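Local atomic coordinates of octaprenyl-diphosphate synthase (Bacteroides thetaiotaomicron, PDB entry 3RMG), a protein that probably acts as a magnesium-dependent prenyltransferase of the FPP/GGPP synthase family, which builds isoprenoid diphosphates from five-carbon units. Residues R200-Y205 / K296-L301; G207-I212 / R289-Y294; C181-A186 / E194-A199; V55-R60 / S308-A313. All blocks are in the same frame, centred on the assembly; numbering follows the deposited sequence.

Interactions 1 and 2 hold the same elements, helix 193-217 and helix 283-302, at successive levels, and they meet where Tyr205 packs on Tyr294. Interaction 3 joins the start of helix 193-217 to helix 174-188. Interaction 4 ties helix 50-62 to helix 309-323, the helix that follows 283-302. Interactions 2 and 4 are buried contacts; interactions 1 and 3 are partly buried. Charged side chains lend their aliphatic parts at interactions 1, 3 and 4, not at interaction 2. All four rest on apolar packing. Interaction 2 uses isoleucines, a cysteine and a tyrosine face, interaction 1 a tyrosine with leucines and a lysine stem, interaction 3 mostly alanines, and interaction 4 an isoleucine between leucine and arginine.

Interaction 1. Residues R200-Y205 / K296-L301; sequences RLLGEY and KKAFDL
Tyr205 and Leu301 bury the most surface in this contact. The Tyr205 ring takes CB of Lys297 over one face, in a CH-pi contact 3.9 Å from CB to the ring centroid. CD of Lys297 lies near CZ and OH of the same ring, and the two side chains cross at about a right angle. CG of Tyr205 is anti to the carbonyl carbon (chi1 -75°), which directs it toward Lys297. The opposite face has CD1 of Leu201, from its own helix, above the rim. Tyr205 CB also meets Ala298 CB at 4.1 Å. A serine in place of Tyr205 would probably leave the Lys297 stem without its aromatic face and open a gap beside Leu201.

Leu301 enters with its CD1 methyl, 3.5 Å from the backbone N of Leu202. The same methyl meets CB of Leu202 and, at 4.0 Å, CG of Leu201. Ala298 also touches Leu318 of helix 309-323. The two helices run nearly antiparallel, at 154°, with the axes of the two segments 9.3 Å apart. Such packing of antiparallel neighbours is characteristic of the all-helical isoprenoid synthase fold.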
# COMPACT_ATOMS: atom_id res chain seq x y z
N ARG A 200 -17.16 2.75 -17.94
CA ARG A 200 -17.29 2.44 -16.51
C ARG A 200 -18.53 1.59 -16.21
O ARG A 200 -18.43 0.55 -15.56
CB ARG A 200 -17.30 3.71 -15.65
CG ARG A 200 -17.12 3.45 -14.12
CD ARG A 200 -17.92 4.46 -13.27
NE ARG A 200 -19.36 4.25 -13.46
CZ ARG A 200 -20.10 3.37 -12.76
NH1 ARG A 200 -19.53 2.65 -11.80
NH2 ARG A 200 -21.39 3.23 -13.02
N LEU A 201 -19.69 2.03 -16.67
CA LEU A 201 -20.92 1.23 -16.50
C LEU A 201 -20.81 -0.17 -17.11
O LEU A 201 -21.15 -1.18 -16.48
CB LEU A 201 -22.08 1.97 -17.13
CG LEU A 201 -23.47 1.43 -16.84
CD1 LEU A 201 -23.65 1.26 -15.34
CD2 LEU A 201 -24.53 2.37 -17.45
N LEU A 202 -20.35 -0.24 -18.36
CA LEU A 202 -20.03 -1.51 -18.98
C LEU A 202 -19.20 -2.41 -18.05
O LEU A 202 -19.58 -3.54 -17.78
CB LEU A 202 -19.23 -1.29 -20.26
CG LEU A 202 -18.92 -2.58 -21.00
CD1 LEU A 202 -20.24 -3.31 -21.34
CD2 LEU A 202 -18.13 -2.28 -22.26
N GLY A 203 -18.08 -1.90 -17.56
CA GLY A 203 -17.20 -2.73 -16.75
C GLY A 203 -17.89 -3.12 -15.46
O GLY A 203 -17.70 -4.22 -14.93
N GLU A 204 -18.71 -2.21 -14.94
CA GLU A 204 -19.41 -2.52 -13.71
C GLU A 204 -20.39 -3.65 -13.97
O GLU A 204 -20.46 -4.59 -13.17
CB GLU A 204 -20.12 -1.30 -13.14
CG GLU A 204 -21.01 -1.64 -11.94
CD GLU A 204 -21.54 -0.40 -11.25
OE1 GLU A 204 -22.76 -0.13 -11.36
OE2 GLU A 204 -20.73 0.31 -10.62
N TYR A 205 -21.17 -3.58 -15.05
CA TYR A 205 -22.10 -4.66 -15.32
C TYR A 205 -21.36 -5.99 -15.43
O TYR A 205 -21.82 -7.02 -14.92
CB TYR A 205 -22.89 -4.43 -16.61
CG TYR A 205 -23.98 -3.39 -16.48
CD1 TYR A 205 -24.45 -2.71 -17.59
CD2 TYR A 205 -24.53 -3.07 -15.24
CE1 TYR A 205 -25.46 -1.76 -17.48
CE2 TYR A 205 -25.53 -2.12 -15.13
CZ TYR A 205 -26.00 -1.48 -16.26
OH TYR A 205 -26.99 -0.54 -16.16
N LYS A 296 -27.82 -8.64 -20.14
CA LYS A 296 -28.64 -7.95 -21.13
C LYS A 296 -28.43 -6.44 -21.01
O LYS A 296 -28.37 -5.73 -22.01
CB LYS A 296 -30.12 -8.31 -20.98
CG LYS A 296 -31.04 -7.50 -21.89
CD LYS A 296 -32.48 -7.59 -21.41
CE LYS A 296 -33.34 -6.43 -21.93
NZ LYS A 296 -33.52 -6.48 -23.41
N LYS A 297 -28.31 -5.95 -19.78
CA LYS A 297 -28.02 -4.54 -19.59
C LYS A 297 -26.73 -4.17 -20.30
O LYS A 297 -26.62 -3.11 -20.93
CB LYS A 297 -27.93 -4.21 -18.10
CG LYS A 297 -29.29 -4.11 -17.38
CD LYS A 297 -29.06 -3.68 -15.94
CE LYS A 297 -30.10 -4.27 -14.99
NZ LYS A 297 -31.38 -3.53 -15.06
N ALA A 298 -25.75 -5.08 -20.23
CA ALA A 298 -24.46 -4.86 -20.86
C ALA A 298 -24.57 -4.88 -22.38
O ALA A 298 -24.01 -4.01 -23.04
CB ALA A 298 -23.45 -5.90 -20.38
N PHE A 299 -25.28 -5.87 -22.93
CA PHE A 299 -25.48 -5.98 -24.37
C PHE A 299 -26.23 -4.76 -24.91
O PHE A 299 -25.86 -4.20 -25.94
CB PHE A 299 -26.26 -7.26 -24.71
CG PHE A 299 -25.39 -8.50 -24.79
CD1 PHE A 299 -25.84 -9.64 -25.42
CD2 PHE A 299 -24.12 -8.49 -24.26
CE1 PHE A 299 -25.04 -10.77 -25.50
CE2 PHE A 299 -23.31 -9.61 -24.34
CZ PHE A 299 -23.77 -10.75 -24.96
N ASP A 300 -27.28 -4.37 -24.21
CA ASP A 300 -28.02 -3.19 -24.57
C ASP A 300 -27.12 -1.96 -24.58
O ASP A 300 -27.28 -1.09 -25.42
CB ASP A 300 -29.20 -3.00 -23.62
CG ASP A 300 -30.35 -3.94 -23.93
OD1 ASP A 300 -31.31 -3.97 -23.13
OD2 ASP A 300 -30.29 -4.66 -24.96
N LEU A 301 -26.15 -1.91 -23.67
CA LEU A 301 -25.22 -0.79 -23.65
C LEU A 301 -24.37 -0.80 -24.91
O LEU A 301 -24.19 0.24 -25.55
CB LEU A 301 -24.28 -0.83 -22.44
CG LEU A 301 -24.33 0.16 -21.28
CD1 LEU A 301 -23.01 0.03 -20.56
CD2 LEU A 301 -24.55 1.61 -21.68

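Interaction 2. Residues G207-I212 / R289-Y294; sequences GICFQI and RTIEQY
Segments 207-212 and 289-294 are helical and run nearly antiparallel at 164°, and their CA atoms come nearest at Cys209 and Ile291, 5.2 Å apart. Ile291 and Ile212 form the tight part of the contact. Their side chains slide past each other in opposite directions. CG2 of Ile212 lies 3.3 Å from CG1 of Ile291, closer than usual for two carbons, and CD1 of Ile291 is also near that methyl. CG1 of Ile291 stands anti to the carbonyl carbon (chi1 -72°), which places it against this methyl. An alanine in place of Ile291 would probably open a gap beside Ile212 and leave that methyl without its close neighbours.

Ile212 also reaches Thr290, with CD1 3.9 Å from CG2 of Thr290. The hydroxyl of Thr290 is engaged by Tyr286 O of its own helix. Cys209 SG points at the other helix and touches both Ile291 O and Tyr294 CB, each at 3.7 Å. Ile208 lays CG2 over the centre of the Tyr294 ring, 4.1 Å from the centroid. Its CD1 touches Tyr294 CE1 at 3.8 Å. Arg171 of helix 163-172 touches both Ile208 and Tyr294. Nothing polar is paired across the two segments. Their cohesion therefore rests on close fit of methyls, sulfur and ring, and would depend on shape more than charge.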
# COMPACT_ATOMS: atom_id res chain seq x y z
N GLY A 207 -18.36 -6.83 -14.16
CA GLY A 207 -17.88 -7.18 -12.83
C GLY A 207 -18.97 -7.80 -11.97
O GLY A 207 -18.71 -8.71 -11.20
N ILE A 208 -20.20 -7.31 -12.10
CA ILE A 208 -21.31 -7.90 -11.34
C ILE A 208 -21.67 -9.32 -11.83
O ILE A 208 -21.88 -10.21 -11.01
CB ILE A 208 -22.57 -7.01 -11.34
CG1 ILE A 208 -22.28 -5.70 -10.59
CG2 ILE A 208 -23.73 -7.72 -10.66
CD1 ILE A 208 -23.44 -4.68 -10.66
N CYS A 209 -21.74 -9.53 -13.14
CA CYS A 209 -21.96 -10.90 -13.66
C CYS A 209 -20.85 -11.83 -13.15
O CYS A 209 -21.10 -12.94 -12.69
CB CYS A 209 -21.96 -10.92 -15.18
SG CYS A 209 -23.31 -10.06 -15.96
N PHE A 210 -19.62 -11.36 -13.27
CA PHE A 210 -18.47 -12.13 -12.87
C PHE A 210 -18.56 -12.55 -11.40
O PHE A 210 -18.39 -13.72 -11.07
CB PHE A 210 -17.21 -11.31 -13.12
CG PHE A 210 -15.94 -12.10 -13.01
CD1 PHE A 210 -15.41 -12.75 -14.12
CD2 PHE A 210 -15.26 -12.19 -11.80
CE1 PHE A 210 -14.23 -13.48 -14.02
CE2 PHE A 210 -14.08 -12.91 -11.69
CZ PHE A 210 -13.57 -13.56 -12.81
N GLN A 211 -18.84 -11.58 -10.53
CA GLN A 211 -18.88 -11.84 -9.09
C GLN A 211 -20.00 -12.81 -8.69
O GLN A 211 -19.78 -13.70 -7.88
CB GLN A 211 -19.05 -10.55 -8.30
CG GLN A 211 -18.90 -10.77 -6.81
CD GLN A 211 -17.62 -11.53 -6.50
OE1 GLN A 211 -16.52 -11.05 -6.78
NE2 GLN A 211 -17.76 -12.72 -5.93
N ILE A 212 -21.18 -12.62 -9.26
CA ILE A 212 -22.31 -13.50 -9.00
C ILE A 212 -22.01 -14.91 -9.51
O ILE A 212 -22.31 -15.90 -8.83
CB ILE A 212 -23.58 -12.98 -9.66
CG1 ILE A 212 -24.09 -11.73 -8.94
CG2 ILE A 212 -24.66 -14.02 -9.63
CD1 ILE A 212 -25.26 -11.03 -9.68
N ARG A 289 -30.73 -16.11 -13.26
CA ARG A 289 -31.64 -15.17 -13.91
C ARG A 289 -31.16 -13.72 -13.74
O ARG A 289 -31.31 -12.90 -14.63
CB ARG A 289 -33.07 -15.34 -13.39
CG ARG A 289 -33.98 -16.10 -14.35
CD ARG A 289 -34.96 -16.99 -13.62
NE ARG A 289 -35.63 -16.31 -12.51
CZ ARG A 289 -36.04 -16.94 -11.40
NH1 ARG A 289 -35.83 -18.24 -11.27
NH2 ARG A 289 -36.64 -16.26 -10.43
N THR A 290 -30.58 -13.42 -12.59
CA THR A 290 -30.06 -12.09 -12.32
C THR A 290 -28.85 -11.78 -13.21
O THR A 290 -28.77 -10.70 -13.83
CB THR A 290 -29.71 -11.97 -10.83
OG1 THR A 290 -30.90 -12.13 -10.07
CG2 THR A 290 -29.08 -10.62 -10.52
N ILE A 291 -27.92 -12.72 -13.29
CA ILE A 291 -26.79 -12.62 -14.20
C ILE A 291 -27.27 -12.27 -15.61
O ILE A 291 -26.71 -11.39 -16.27
CB ILE A 291 -25.98 -13.94 -14.23
CG1 ILE A 291 -25.19 -14.10 -12.93
CG2 ILE A 291 -25.02 -13.98 -15.41
CD1 ILE A 291 -24.52 -15.44 -12.80
N GLU A 292 -28.33 -12.95 -16.06
CA GLU A 292 -28.90 -12.74 -17.39
C GLU A 292 -29.40 -11.30 -17.54
O GLU A 292 -29.25 -10.69 -18.59
CB GLU A 292 -30.08 -13.71 -17.58
CG GLU A 292 -30.14 -14.39 -18.93
CD GLU A 292 -28.83 -15.04 -19.30
OE1 GLU A 292 -28.12 -15.50 -18.38
OE2 GLU A 292 -28.52 -15.09 -20.51
N GLN A 293 -30.01 -10.77 -16.49
CA GLN A 293 -30.47 -9.39 -16.51
C GLN A 293 -29.31 -8.42 -16.71
O GLN A 293 -29.40 -7.51 -17.53
CB GLN A 293 -31.23 -9.05 -15.23
CG GLN A 293 -32.65 -9.59 -15.16
CD GLN A 293 -33.17 -9.68 -13.72
OE1 GLN A 293 -34.16 -10.36 -13.45
NE2 GLN A 293 -32.50 -9.00 -12.80
N TYR A 294 -28.23 -8.61 -15.96
CA TYR A 294 -27.08 -7.71 -16.06
C TYR A 294 -26.35 -7.87 -17.38
O TYR A 294 -25.82 -6.90 -17.93
CB TYR A 294 -26.13 -7.86 -14.88
CG TYR A 294 -26.59 -7.07 -13.68
CD1 TYR A 294 -26.34 -5.70 -13.59
CD2 TYR A 294 -27.28 -7.68 -12.64
CE1 TYR A 294 -26.78 -4.97 -12.49
CE2 TYR A 294 -27.72 -6.96 -11.53
CZ TYR A 294 -27.47 -5.62 -11.47
OH TYR A 294 -27.90 -4.91 -10.39

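Interaction 3. Residues C181-A186 / E194-A199; sequences CAEAAA and EEVAFA
Ala182 and Ala199 meet where the two helices come close. CB of Ala182 lies 3.1 Å from the carbonyl O of Ala199, and CB of Ala199 in turn lies 3.6 Å from Ala182 O. Each methyl thus packs on the backbone of the other helix, and the two CB atoms are 4.2 Å apart. Ala186 sits one turn further along, with CB 4.0 Å from Ala199 CB.

Val196 spreads its two methyls over two partners. CG2 meets Ala186 CB at 3.8 Å, while CG1 meets Glu183 CG at 3.5 Å. CG1 is anti to the backbone N (chi1 168°), on the side of Glu183. Glu183 joins with the aliphatic part of its chain, which is extended beyond CG and crosses Val196 obliquely.

The small residues let the helices approach closely. The axes of the two segments are 7.9 Å apart, and the N-to-C directions differ by 156°. The segments lie close in sequence, so helix 174-188 turns back through a short connection into helix 193-217. In that connection Gly192 donates its N-H to Glu195 OE1, and Val191 touches Ala186. The pair is a helical hairpin.

Helix 174-188 carries most of the further contacts. Cys181 and Ala185 touch helix 50-62, and Ala184 packs on helix 67-90. Leu137 of helix 132-154 meets Glu183 and Ala184.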
# COMPACT_ATOMS: atom_id res chain seq x y z
N CYS A 181 -11.15 -0.91 -14.47
CA CYS A 181 -10.41 -1.36 -15.64
C CYS A 181 -10.94 -0.73 -16.92
O CYS A 181 -10.17 -0.17 -17.72
CB CYS A 181 -10.46 -2.89 -15.73
SG CYS A 181 -9.40 -3.69 -14.48
N ALA A 182 -12.25 -0.82 -17.13
CA ALA A 182 -12.86 -0.29 -18.34
C ALA A 182 -12.71 1.24 -18.40
O ALA A 182 -12.31 1.78 -19.42
CB ALA A 182 -14.32 -0.71 -18.40
N GLU A 183 -13.01 1.92 -17.30
CA GLU A 183 -12.89 3.38 -17.22
C GLU A 183 -11.48 3.85 -17.56
O GLU A 183 -11.29 4.78 -18.36
CB GLU A 183 -13.28 3.90 -15.83
CG GLU A 183 -13.43 5.43 -15.79
CD GLU A 183 -13.83 5.96 -14.42
OE1 GLU A 183 -14.10 7.16 -14.33
OE2 GLU A 183 -13.90 5.16 -13.45
N ALA A 184 -10.49 3.22 -16.95
CA ALA A 184 -9.09 3.51 -17.24
C ALA A 184 -8.76 3.23 -18.70
O ALA A 184 -8.00 3.97 -19.34
CB ALA A 184 -8.18 2.68 -16.32
N ALA A 185 -9.33 2.15 -19.25
CA ALA A 185 -9.09 1.85 -20.67
C ALA A 185 -9.48 3.05 -21.54
O ALA A 185 -8.72 3.42 -22.42
CB ALA A 185 -9.84 0.58 -21.12
N ALA A 186 -10.65 3.64 -21.29
CA ALA A 186 -11.13 4.81 -22.06
C ALA A 186 -10.31 6.09 -21.83
O ALA A 186 -9.92 6.76 -22.77
CB ALA A 186 -12.64 5.09 -21.77
N GLU A 194 -18.42 11.10 -21.69
CA GLU A 194 -19.52 10.17 -21.85
C GLU A 194 -19.03 8.76 -22.22
O GLU A 194 -19.58 7.76 -21.75
CB GLU A 194 -20.53 10.67 -22.89
CG GLU A 194 -20.18 10.37 -24.33
CD GLU A 194 -19.60 11.56 -25.06
OE1 GLU A 194 -18.58 12.13 -24.60
OE2 GLU A 194 -20.16 11.93 -26.12
N GLU A 195 -17.99 8.69 -23.03
CA GLU A 195 -17.43 7.41 -23.41
C GLU A 195 -16.77 6.75 -22.21
O GLU A 195 -16.94 5.54 -21.97
CB GLU A 195 -16.46 7.57 -24.59
CG GLU A 195 -17.15 8.09 -25.85
CD GLU A 195 -16.26 9.00 -26.69
OE1 GLU A 195 -15.65 9.94 -26.12
OE2 GLU A 195 -16.19 8.79 -27.92
N VAL A 196 -16.04 7.55 -21.43
CA VAL A 196 -15.46 7.09 -20.17
C VAL A 196 -16.57 6.62 -19.23
O VAL A 196 -16.46 5.56 -18.62
CB VAL A 196 -14.64 8.23 -19.50
CG1 VAL A 196 -14.30 7.88 -18.10
CG2 VAL A 196 -13.37 8.49 -20.31
N ALA A 197 -17.66 7.38 -19.13
CA ALA A 197 -18.80 6.98 -18.31
C ALA A 197 -19.46 5.73 -18.86
O ALA A 197 -19.89 4.83 -18.11
CB ALA A 197 -19.83 8.13 -18.20
N PHE A 198 -19.54 5.66 -20.18
CA PHE A 198 -20.09 4.47 -20.83
C PHE A 198 -19.25 3.23 -20.52
O PHE A 198 -19.78 2.15 -20.25
CB PHE A 198 -20.20 4.72 -22.33
CG PHE A 198 -20.33 3.47 -23.16
CD1 PHE A 198 -19.23 2.63 -23.33
CD2 PHE A 198 -21.51 3.19 -23.84
CE1 PHE A 198 -19.33 1.48 -24.14
CE2 PHE A 198 -21.61 2.06 -24.64
CZ PHE A 198 -20.51 1.20 -24.79
N ALA A 199 -17.93 3.38 -20.54
CA ALA A 199 -17.02 2.26 -20.32
C ALA A 199 -17.11 1.79 -18.87
O ALA A 199 -17.13 0.58 -18.60
CB ALA A 199 -15.57 2.66 -20.65

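Interaction 4. Residues V55-R60 / S308-A313; sequences VLLVAR and SNICLA
Ile310 lies between Leu57 and Arg60 and has the largest buried area of the contact. Its two branches part at CB. CG1 is anti to the carbonyl carbon (chi1 -61°) and reaches Arg60 CB at 3.7 Å. CG2, anti to the backbone N, points at the backbone instead and lies 3.1 Å from Leu57 O. From CG1 the chain bends (chi2 -48°), and CD1 comes to lie over one face of the Arg60 guanidinium, offset toward the rim and 4.1 Å above the plane.

Arg60 is folded, with bends at chi2 and chi3. Its CB packs on Ile310, while NH1 donates to Pro12 O, in the link between helices 5-10 and 14-23. That bond would help fix the turn of the guanidinium. Leu57 sends CD2 to Ala313 CB at 3.6 Å, and the same methyl is 4.3 Å from Ile310 CD1.

Ser308 ends the approach to helix 309-323 as its N-cap. Its OG accepts from Cys311 N at 2.9 Å, in an almost straight bond. Pro12 also touches Asn309 and Ile310. On its other sides helix 50-62 packs against helices 174-188 and 67-90. The axes of the two segments lie 9.3 Å apart at 144°. The last modelled helix, capped at its start, crosses helix 50-62 in a roughly antiparallel sense. This brings the C-terminal part of the chain onto an early helix, as expected of the all-helical isoprenoid synthase fold.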
# COMPACT_ATOMS: atom_id res chain seq x y z
N VAL A 55 -9.42 -4.41 -20.42
CA VAL A 55 -8.81 -3.11 -20.62
C VAL A 55 -8.46 -2.92 -22.10
O VAL A 55 -8.74 -1.87 -22.67
CB VAL A 55 -7.51 -2.96 -19.79
CG1 VAL A 55 -6.81 -1.63 -20.15
CG2 VAL A 55 -7.81 -3.05 -18.28
N LEU A 56 -7.86 -3.95 -22.70
CA LEU A 56 -7.45 -3.88 -24.09
C LEU A 56 -8.64 -3.77 -25.02
O LEU A 56 -8.66 -2.90 -25.90
CB LEU A 56 -6.55 -5.07 -24.46
CG LEU A 56 -5.33 -5.21 -23.54
CD1 LEU A 56 -4.51 -6.42 -23.87
CD2 LEU A 56 -4.48 -3.95 -23.60
N LEU A 57 -9.65 -4.63 -24.84
CA LEU A 57 -10.81 -4.56 -25.73
C LEU A 57 -11.50 -3.20 -25.67
O LEU A 57 -11.82 -2.62 -26.71
CB LEU A 57 -11.81 -5.70 -25.49
CG LEU A 57 -11.37 -7.14 -25.81
CD1 LEU A 57 -12.37 -8.12 -25.31
CD2 LEU A 57 -11.14 -7.35 -27.30
N VAL A 58 -11.74 -2.68 -24.46
CA VAL A 58 -12.44 -1.38 -24.32
C VAL A 58 -11.67 -0.25 -25.02
O VAL A 58 -12.26 0.59 -25.67
CB VAL A 58 -12.68 -0.99 -22.82
CG1 VAL A 58 -13.05 0.51 -22.67
CG2 VAL A 58 -13.75 -1.84 -22.25
N ALA A 59 -10.35 -0.24 -24.86
CA ALA A 59 -9.55 0.80 -25.50
C ALA A 59 -9.68 0.71 -27.02
O ALA A 59 -9.80 1.73 -27.72
CB ALA A 59 -8.08 0.71 -25.07
N ARG A 60 -9.69 -0.52 -27.52
CA ARG A 60 -9.81 -0.76 -28.95
C ARG A 60 -11.18 -0.36 -29.49
O ARG A 60 -11.34 -0.16 -30.70
CB ARG A 60 -9.44 -2.20 -29.31
CG ARG A 60 -7.91 -2.47 -29.28
CD ARG A 60 -7.16 -1.81 -30.44
NE ARG A 60 -7.65 -2.30 -31.72
CZ ARG A 60 -7.29 -3.47 -32.26
NH1 ARG A 60 -6.41 -4.25 -31.64
NH2 ARG A 60 -7.80 -3.85 -33.43
N SER A 308 -18.14 -4.24 -34.83
CA SER A 308 -16.74 -4.26 -35.17
C SER A 308 -16.24 -5.59 -34.64
O SER A 308 -16.99 -6.28 -33.96
CB SER A 308 -16.00 -3.12 -34.45
OG SER A 308 -16.06 -3.26 -33.03
N ASN A 309 -14.99 -5.93 -34.94
CA ASN A 309 -14.38 -7.12 -34.40
C ASN A 309 -14.23 -6.97 -32.88
O ASN A 309 -14.26 -7.97 -32.14
CB ASN A 309 -13.03 -7.43 -35.09
CG ASN A 309 -12.03 -6.28 -35.00
OD1 ASN A 309 -12.40 -5.13 -34.77
ND2 ASN A 309 -10.75 -6.59 -35.18
N ILE A 310 -14.07 -5.73 -32.44
CA ILE A 310 -13.91 -5.45 -31.01
C ILE A 310 -15.25 -5.64 -30.27
O ILE A 310 -15.31 -6.33 -29.25
CB ILE A 310 -13.31 -4.06 -30.74
CG1 ILE A 310 -11.92 -3.95 -31.36
CG2 ILE A 310 -13.19 -3.81 -29.24
CD1 ILE A 310 -11.01 -5.14 -31.03
N CYS A 311 -16.32 -5.05 -30.81
CA CYS A 311 -17.66 -5.27 -30.25
C CYS A 311 -17.95 -6.77 -30.17
O CYS A 311 -18.43 -7.26 -29.15
CB CYS A 311 -18.74 -4.57 -31.08
SG CYS A 311 -20.33 -4.21 -30.20
N LEU A 312 -17.64 -7.50 -31.23
CA LEU A 312 -17.93 -8.94 -31.28
C LEU A 312 -17.09 -9.66 -30.23
O LEU A 312 -17.57 -10.58 -29.54
CB LEU A 312 -17.64 -9.49 -32.68
CG LEU A 312 -17.50 -11.02 -32.85
CD1 LEU A 312 -18.70 -11.73 -32.29
CD2 LEU A 312 -17.30 -11.41 -34.30
N ALA A 313 -15.84 -9.24 -30.09
CA ALA A 313 -14.96 -9.81 -29.09
C ALA A 313 -15.51 -9.62 -27.66
O ALA A 313 -15.49 -10.55 -26.86
CB ALA A 313 -13.54 -9.24 -29.23